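Side-chain contacts in universal stress protein (Pseudomonas aeruginosa UCBPP-PA14, PDB 7MQ5), which is of unknown function but belongs to the universal stress protein family, whose members are generally associated with survival under stress and in many cases bind nucleotides: residues Asp111-Lys114 with Leu115-Phe118; Trp73-Ser76 with Leu77-Ile81; Asp55-Gln58 with Glu59-Glu63. One frame throughout, in Å; residues are numbered along the deposited sequence. Where two conformers were deposited one is given.

Contact 1: residues Asp111-Lys114 with Leu115-Phe118; sequences DDWK and LLRF
Trp113 and Leu116 meet across one turn of helix 110-118 because of how each side chain leaves the backbone. In Leu116 the CG lies opposite the carbonyl carbon (chi1 -70°), which directs the branch back toward the preceding turn, while chi2 of 113° sets the plane of the Trp113 indole. CD1 of Leu116 sits over one face of that indole, off-centre, 4.0 Å from CZ3 of Trp113. The carbonyl oxygen of Trp113 accepts the backbone N of Arg117 at 2.9 Å, one of four successive i to i+4 bonds. In the conformer of Arg117 described here, one of two, a bend at chi3 (-58°) brings one face of the guanidinium over Trp113 O and sets its edge against CG of Lys114; this placement is doubtful. The lysine itself runs outward fully extended. Outside the pair, Trp113 NE1 is bonded to Asp265, and Leu264 packs on both Trp113 and Leu116, while the carboxylate of Asp112 forms a salt bridge with Lys95. With Leu115 and Leu116 buried against the fold and Lys114 exposed, this is an amphipathic helix, though Asp112 is buried and paired with Lys95. It is the crossover helix of the beta-alpha-beta unit formed by strands 92-96 and 123-126.

Contact 2: residues Trp73-Ser76 with Leu77-Ile81; sequences WKDS and LHQTI
Ser76 and Gln79 grip each other through the serine hydroxyl. OG of Ser76 accepts the side-chain NE2 of Gln79 at 2.7 Å, almost straight (172°) and in the plane of the amide, and it also takes the backbone N of Gln79 at 3.2 Å, which makes Ser76 the N-cap of helix 77-88. With OG held between its own backbone N and carbonyl carbon (chi1 69°), the hydroxyl is turned toward the first turn of the helix. The carbonyl oxygen of Ser76 has two donors as well, reaching it from opposite faces of the carbonyl plane: the backbone N of Thr80, and Thr80 OG1, with OG1 of Thr80 2.7 Å from O of Ser76. Thr80 OG1 in turn accepts the N-H of Lys74 at 2.9 Å, so the hydroxyl of a helix residue bridges two backbone groups of the loop. Over this hydroxyl lies one face of the Trp73 indole, with CE3 of Trp73 4.0 Å from Thr80 OG1. Further out, Lys74 NZ forms a salt bridge with OD2 of Asp75, 2.9 Å away, on the syn side but 32° out of the carboxylate plane, while CB of Asp75 touches the Gln79 amide. Beyond the segments, Cys43 packs on Leu77 and Thr80. Since Lys74 N-H can only donate and Ser76 O only accept, the Thr80 hydroxyl must accept from the first and donate to the second.

Contact 3: residues Asp55-Gln58 with Glu59-Glu63; sequences DLAQ and ELREE
Arg61 runs back over Ala57, one turn earlier in helix 50-62, and can be followed atom by atom. Its CB lies 3.6 Å from the carbonyl oxygen of Ala57, and CG comes closer still, to 3.2 Å from Ala57 O, the oxygen that also accepts the backbone N of Arg61. CD then draws off to 4.0 Å from Ala57 O as the chain, extended from CG to NE, carries the guanidinium beyond the carbonyl. At the tip one face of the flat group settles on the methyl of Ala57, whose CB is 3.7 Å from NH1 of Arg61, offset toward the rim. NH2 of Arg61 reaches the carbonyl oxygen of Val67, at the start of strand 67-72, and is hydrogen-bonded to it. Gln58 and Glu62 repeat the i to i+4 spacing on the solvent side. They lie alongside each other and point the same way, joined by a bond of 3.3 Å from Gln58 NE2 to Glu62 OE2; the amide and carboxylate planes stand 87° apart, and the N-H meets OE2 from above the carboxylate plane. Leu56 and Leu60 run side by side toward Leu24 and Leu40, with CG of Leu56 4.2 Å from CD1 of Leu60. Such division into a polar outer side and an apolar inner one characterises the amphipathic connecting helix of a beta-alpha-beta crossover, here between strands 37-43 and 67-72.

Overall arrangement
Along the chain the order is contact 3, contact 2, contact 1. Contacts 1 and 2 are neighbours, their centres about 11 Å apart: Asp111 OD1 and His78 ND1, 2.8 Å apart, probably form a hydrogen bond linking helices 110-118 and 77-88, and Lys114 packs on the same histidine. Contact 3, on helix 50-62, has its centre about 30 Å from contact 1 and 26 Å from contact 2. Strand 67-72, one of two edge strands of the mixed sheet, leads from contact 3 to contact 2. The strand order reverses direction there, so with right-handed crossovers helix 50-62 should cover one face of the sheet and helices 77-88 and 110-118 the other, consistent with this spacing.

Contact 1: residues Asp111-Lys114 with Leu115-Phe118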
loop_
_atom_site.group_PDB
_atom_site.type_symbol
_atom_site.label_atom_id
_atom_site.label_comp_id
_atom_site.label_asym_id
_atom_site.label_seq_id
_atom_site.Cartn_x
_atom_site.Cartn_y
_atom_site.Cartn_z
ATOM N N ASP A 111 8.191 -14.460 0.903
ATOM C CA ASP A 111 8.363 -13.725 2.184
ATOM C C ASP A 111 7.590 -12.396 2.112
ATOM O O ASP A 111 7.015 -11.991 3.132
ATOM C CB ASP A 111 9.833 -13.536 2.545
ATOM C CG ASP A 111 10.002 -13.068 3.981
ATOM O OD1 ASP A 111 9.892 -13.913 4.906
ATOM O OD2 ASP A 111 10.135 -11.861 4.159
ATOM N N ASP A 112 7.582 -11.740 0.946
ATOM C CA ASP A 112 6.779 -10.501 0.747
ATOM C C ASP A 112 5.306 -10.808 1.050
ATOM O O ASP A 112 4.615 -9.986 1.675
ATOM C CB ASP A 112 6.822 -10.012 -0.706
ATOM C CG ASP A 112 8.101 -9.365 -1.212
ATOM O OD1 ASP A 112 8.818 -8.782 -0.387
ATOM O OD2 ASP A 112 8.344 -9.422 -2.472
ATOM N N TRP A 113 4.830 -11.963 0.596
ATOM C CA TRP A 113 3.417 -12.338 0.839
ATOM C C TRP A 113 3.159 -12.522 2.337
ATOM O O TRP A 113 2.082 -12.114 2.801
ATOM C CB TRP A 113 3.026 -13.556 0.001
ATOM C CG TRP A 113 2.524 -13.150 -1.350
ATOM C CD1 TRP A 113 3.076 -13.361 -2.580
ATOM C CD2 TRP A 113 1.375 -12.317 -1.568
ATOM N NE1 TRP A 113 2.292 -12.780 -3.547
ATOM C CE2 TRP A 113 1.270 -12.094 -2.950
ATOM C CE3 TRP A 113 0.452 -11.717 -0.707
ATOM C CZ2 TRP A 113 0.220 -11.357 -3.497
ATOM C CZ3 TRP A 113 -0.559 -10.954 -1.241
ATOM C CH2 TRP A 113 -0.673 -10.787 -2.619
ATOM N N LYS A 114 4.102 -13.099 3.078
ATOM C CA LYS A 114 3.889 -13.280 4.537
ATOM C C LYS A 114 3.877 -11.904 5.214
ATOM O O LYS A 114 3.078 -11.704 6.133
ATOM C CB LYS A 114 4.945 -14.231 5.097
ATOM C CG LYS A 114 4.739 -15.677 4.665
ATOM C CD LYS A 114 5.784 -16.641 5.162
ATOM C CE LYS A 114 5.500 -18.063 4.726
ATOM N NZ LYS A 114 6.586 -18.974 5.138
ATOM N N LEU A 115 4.719 -10.985 4.750
ATOM C CA LEU A 115 4.704 -9.614 5.313
ATOM C C LEU A 115 3.322 -8.994 5.071
ATOM O O LEU A 115 2.738 -8.405 5.999
ATOM C CB LEU A 115 5.795 -8.767 4.651
ATOM C CG LEU A 115 5.785 -7.290 5.029
ATOM C CD1 LEU A 115 5.987 -7.106 6.518
ATOM C CD2 LEU A 115 6.830 -6.529 4.234
ATOM N N LEU A 116 2.831 -9.083 3.840
ATOM C CA LEU A 116 1.516 -8.462 3.538
ATOM C C LEU A 116 0.379 -9.127 4.312
ATOM O O LEU A 116 -0.565 -8.439 4.701
ATOM C CB LEU A 116 1.246 -8.558 2.040
ATOM C CG LEU A 116 2.119 -7.667 1.170
ATOM C CD1 LEU A 116 1.858 -7.933 -0.296
ATOM C CD2 LEU A 116 1.906 -6.199 1.496
ATOM N N ARG A 117 0.462 -10.438 4.510
ATOM C CA ARG A 117 -0.595 -11.176 5.235
ATOM C C ARG A 117 -0.660 -10.720 6.695
ATOM O O ARG A 117 -1.755 -10.345 7.159
ATOM C CB ARG A 117 -0.274 -12.669 5.122
ATOM C CG ARG A 117 -1.263 -13.588 5.811
ATOM C CD ARG A 117 -1.028 -15.021 5.367
ATOM N NE ARG A 117 -1.137 -15.160 3.918
ATOM C CZ ARG A 117 -0.140 -15.421 3.071
ATOM N NH1 ARG A 117 1.093 -15.638 3.501
ATOM N NH2 ARG A 117 -0.397 -15.500 1.777
ATOM N N PHE A 118 0.498 -10.645 7.352
ATOM C CA PHE A 118 0.514 -10.453 8.829
ATOM C C PHE A 118 0.745 -9.019 9.287
ATOM O O PHE A 118 0.547 -8.780 10.484
ATOM C CB PHE A 118 1.523 -11.422 9.448
ATOM C CG PHE A 118 1.075 -12.854 9.326
ATOM C CD1 PHE A 118 -0.019 -13.312 10.049
ATOM C CD2 PHE A 118 1.707 -13.729 8.460
ATOM C CE1 PHE A 118 -0.462 -14.622 9.923
ATOM C CE2 PHE A 118 1.270 -15.039 8.341
ATOM C CZ PHE A 118 0.185 -15.483 9.068
#

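Contact 2: residues Trp73-Ser76 with Leu77-Ile81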
loop_
_atom_site.group_PDB
_atom_site.type_symbol
_atom_site.label_atom_id
_atom_site.label_comp_id
_atom_site.label_asym_id
_atom_site.label_seq_id
_atom_site.Cartn_x
_atom_site.Cartn_y
_atom_site.Cartn_z
ATOM N N TRP A 73 17.531 -9.157 13.503
ATOM C CA TRP A 73 17.249 -10.422 12.801
ATOM C C TRP A 73 16.648 -11.413 13.776
ATOM O O TRP A 73 17.327 -11.758 14.761
ATOM C CB TRP A 73 18.486 -11.060 12.154
ATOM C CG TRP A 73 18.071 -12.323 11.471
ATOM C CD1 TRP A 73 18.040 -13.587 11.987
ATOM C CD2 TRP A 73 17.435 -12.402 10.187
ATOM N NE1 TRP A 73 17.472 -14.448 11.089
ATOM C CE2 TRP A 73 17.089 -13.751 9.973
ATOM C CE3 TRP A 73 17.169 -11.470 9.175
ATOM C CZ2 TRP A 73 16.488 -14.184 8.790
ATOM C CZ3 TRP A 73 16.576 -11.902 8.009
ATOM C CH2 TRP A 73 16.233 -13.239 7.823
ATOM N N LYS A 74 15.413 -11.824 13.520
ATOM C CA LYS A 74 14.907 -12.979 14.296
ATOM C C LYS A 74 13.961 -13.804 13.413
ATOM O O LYS A 74 12.963 -13.269 12.902
ATOM C CB LYS A 74 14.310 -12.575 15.648
ATOM C CG LYS A 74 13.983 -13.757 16.556
ATOM C CD LYS A 74 13.427 -13.386 17.913
ATOM C CE LYS A 74 13.087 -14.600 18.753
ATOM N NZ LYS A 74 12.107 -15.482 18.075
ATOM N N ASP A 75 14.380 -15.039 13.157
ATOM C CA ASP A 75 13.594 -16.110 12.489
ATOM C C ASP A 75 13.488 -15.898 10.978
ATOM O O ASP A 75 13.897 -16.803 10.227
ATOM C CB ASP A 75 12.222 -16.249 13.153
ATOM C CG ASP A 75 12.303 -16.732 14.593
ATOM O OD1 ASP A 75 13.219 -17.517 14.891
ATOM O OD2 ASP A 75 11.472 -16.291 15.413
ATOM N N SER A 76 12.920 -14.777 10.545
ATOM C CA SER A 76 12.703 -14.576 9.095
ATOM C C SER A 76 12.672 -13.086 8.782
ATOM O O SER A 76 12.578 -12.262 9.709
ATOM C CB SER A 76 11.414 -15.224 8.644
ATOM O OG SER A 76 10.302 -14.520 9.184
ATOM N N LEU A 77 12.698 -12.764 7.502
ATOM C CA LEU A 77 12.671 -11.354 7.069
ATOM C C LEU A 77 11.331 -10.716 7.469
ATOM O O LEU A 77 11.341 -9.693 8.172
ATOM C CB LEU A 77 12.906 -11.330 5.558
ATOM C CG LEU A 77 12.865 -9.955 4.907
ATOM C CD1 LEU A 77 13.910 -9.038 5.510
ATOM C CD2 LEU A 77 13.083 -10.081 3.406
ATOM N N HIS A 78 10.209 -11.339 7.117
ATOM C CA HIS A 78 8.921 -10.681 7.453
ATOM C C HIS A 78 8.725 -10.597 8.975
ATOM O O HIS A 78 8.153 -9.601 9.440
ATOM C CB HIS A 78 7.746 -11.372 6.768
ATOM C CG HIS A 78 7.378 -12.688 7.355
ATOM N ND1 HIS A 78 8.034 -13.851 7.021
ATOM C CD2 HIS A 78 6.418 -13.022 8.241
ATOM C CE1 HIS A 78 7.490 -14.854 7.682
ATOM N NE2 HIS A 78 6.499 -14.370 8.444
ATOM N N GLN A 79 9.171 -11.596 9.729
ATOM C CA GLN A 79 8.986 -11.524 11.202
ATOM C C GLN A 79 9.862 -10.415 11.792
ATOM O O GLN A 79 9.415 -9.738 12.742
ATOM C CB GLN A 79 9.268 -12.881 11.830
ATOM C CG GLN A 79 8.125 -13.855 11.598
ATOM C CD GLN A 79 8.469 -15.239 12.065
ATOM O OE1 GLN A 79 7.954 -15.710 13.075
ATOM N NE2 GLN A 79 9.390 -15.872 11.360
ATOM N N THR A 80 11.063 -10.227 11.247
ATOM C CA THR A 80 11.963 -9.157 11.746
ATOM C C THR A 80 11.312 -7.791 11.487
ATOM O O THR A 80 11.296 -6.924 12.386
ATOM C CB THR A 80 13.339 -9.255 11.086
ATOM O OG1 THR A 80 13.907 -10.531 11.369
ATOM C CG2 THR A 80 14.269 -8.171 11.564
ATOM N N ILE A 81 10.755 -7.626 10.293
ATOM C CA ILE A 81 10.079 -6.351 9.935
ATOM C C ILE A 81 8.878 -6.107 10.857
ATOM O O ILE A 81 8.743 -4.988 11.386
ATOM C CB ILE A 81 9.662 -6.385 8.457
ATOM C CG1 ILE A 81 10.895 -6.489 7.560
ATOM C CG2 ILE A 81 8.814 -5.177 8.114
ATOM C CD1 ILE A 81 10.596 -6.818 6.127
#

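Contact 3: residues Asp55-Gln58 with Glu59-Glu63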
loop_
_atom_site.group_PDB
_atom_site.type_symbol
_atom_site.label_atom_id
_atom_site.label_comp_id
_atom_site.label_asym_id
_atom_site.label_seq_id
_atom_site.Cartn_x
_atom_site.Cartn_y
_atom_site.Cartn_z
ATOM N N ASP A 55 25.872 6.911 9.392
ATOM C CA ASP A 55 26.207 7.924 8.355
ATOM C C ASP A 55 24.926 8.321 7.608
ATOM O O ASP A 55 24.700 9.522 7.393
ATOM C CB ASP A 55 27.298 7.404 7.416
ATOM C CG ASP A 55 28.687 7.320 8.036
ATOM O OD1 ASP A 55 28.906 7.939 9.104
ATOM O OD2 ASP A 55 29.545 6.641 7.441
ATOM N N LEU A 56 24.112 7.334 7.245
ATOM C CA LEU A 56 22.838 7.603 6.532
ATOM C C LEU A 56 21.894 8.441 7.418
ATOM O O LEU A 56 21.331 9.435 6.928
ATOM C CB LEU A 56 22.238 6.252 6.140
ATOM C CG LEU A 56 20.948 6.299 5.334
ATOM C CD1 LEU A 56 21.099 7.200 4.109
ATOM C CD2 LEU A 56 20.536 4.891 4.929
ATOM N N ALA A 57 21.746 8.079 8.690
ATOM C CA ALA A 57 20.888 8.862 9.608
ATOM C C ALA A 57 21.403 10.306 9.724
ATOM O O ALA A 57 20.575 11.224 9.700
ATOM C CB ALA A 57 20.834 8.190 10.951
ATOM N N GLN A 58 22.726 10.494 9.834
ATOM C CA GLN A 58 23.312 11.857 9.974
ATOM C C GLN A 58 22.950 12.701 8.749
ATOM O O GLN A 58 22.561 13.865 8.920
ATOM C CB GLN A 58 24.834 11.783 10.120
ATOM C CG GLN A 58 25.523 13.140 10.221
ATOM C CD GLN A 58 27.030 13.026 10.198
ATOM O OE1 GLN A 58 27.599 11.942 10.320
ATOM N NE2 GLN A 58 27.696 14.158 10.040
ATOM N N GLU A 59 23.067 12.119 7.555
ATOM C CA GLU A 59 22.786 12.867 6.305
ATOM C C GLU A 59 21.308 13.273 6.275
ATOM O O GLU A 59 21.002 14.413 5.907
ATOM C CB GLU A 59 23.147 12.026 5.079
ATOM C CG GLU A 59 24.640 11.842 4.880
ATOM C CD GLU A 59 25.023 11.160 3.578
ATOM O OE1 GLU A 59 26.175 10.684 3.475
ATOM O OE2 GLU A 59 24.174 11.116 2.665
ATOM N N LEU A 60 20.418 12.364 6.672
ATOM C CA LEU A 60 18.965 12.666 6.638
ATOM C C LEU A 60 18.624 13.711 7.709
ATOM O O LEU A 60 17.793 14.576 7.439
ATOM C CB LEU A 60 18.191 11.361 6.836
ATOM C CG LEU A 60 18.270 10.360 5.680
ATOM C CD1 LEU A 60 17.844 8.974 6.134
ATOM C CD2 LEU A 60 17.430 10.825 4.502
ATOM N N ARG A 61 19.245 13.636 8.889
ATOM C CA ARG A 61 18.938 14.650 9.929
ATOM C C ARG A 61 19.381 16.037 9.441
ATOM O O ARG A 61 18.695 17.028 9.758
ATOM C CB ARG A 61 19.606 14.290 11.255
ATOM C CG ARG A 61 19.076 13.014 11.886
ATOM C CD ARG A 61 19.661 12.791 13.269
ATOM N NE ARG A 61 19.245 11.505 13.810
ATOM C CZ ARG A 61 20.031 10.466 14.030
ATOM N NH1 ARG A 61 21.332 10.548 13.807
ATOM N NH2 ARG A 61 19.511 9.346 14.496
ATOM N N GLU A 62 20.502 16.111 8.714
ATOM C CA GLU A 62 20.994 17.409 8.172
ATOM C C GLU A 62 19.975 17.956 7.160
ATOM O O GLU A 62 19.912 19.184 6.998
ATOM C CB GLU A 62 22.378 17.234 7.543
ATOM C CG GLU A 62 23.469 16.971 8.567
ATOM C CD GLU A 62 24.852 16.664 8.015
ATOM O OE1 GLU A 62 24.993 16.546 6.775
ATOM O OE2 GLU A 62 25.791 16.540 8.834
ATOM N N GLU A 63 19.207 17.072 6.518
ATOM C CA GLU A 63 18.162 17.451 5.524
ATOM C C GLU A 63 16.844 17.802 6.240
ATOM O O GLU A 63 15.879 18.143 5.533
ATOM C CB GLU A 63 17.949 16.329 4.503
ATOM C CG GLU A 63 19.125 16.099 3.567
ATOM C CD GLU A 63 18.947 14.935 2.604
ATOM O OE1 GLU A 63 17.841 14.350 2.569
ATOM O OE2 GLU A 63 19.917 14.610 1.888
#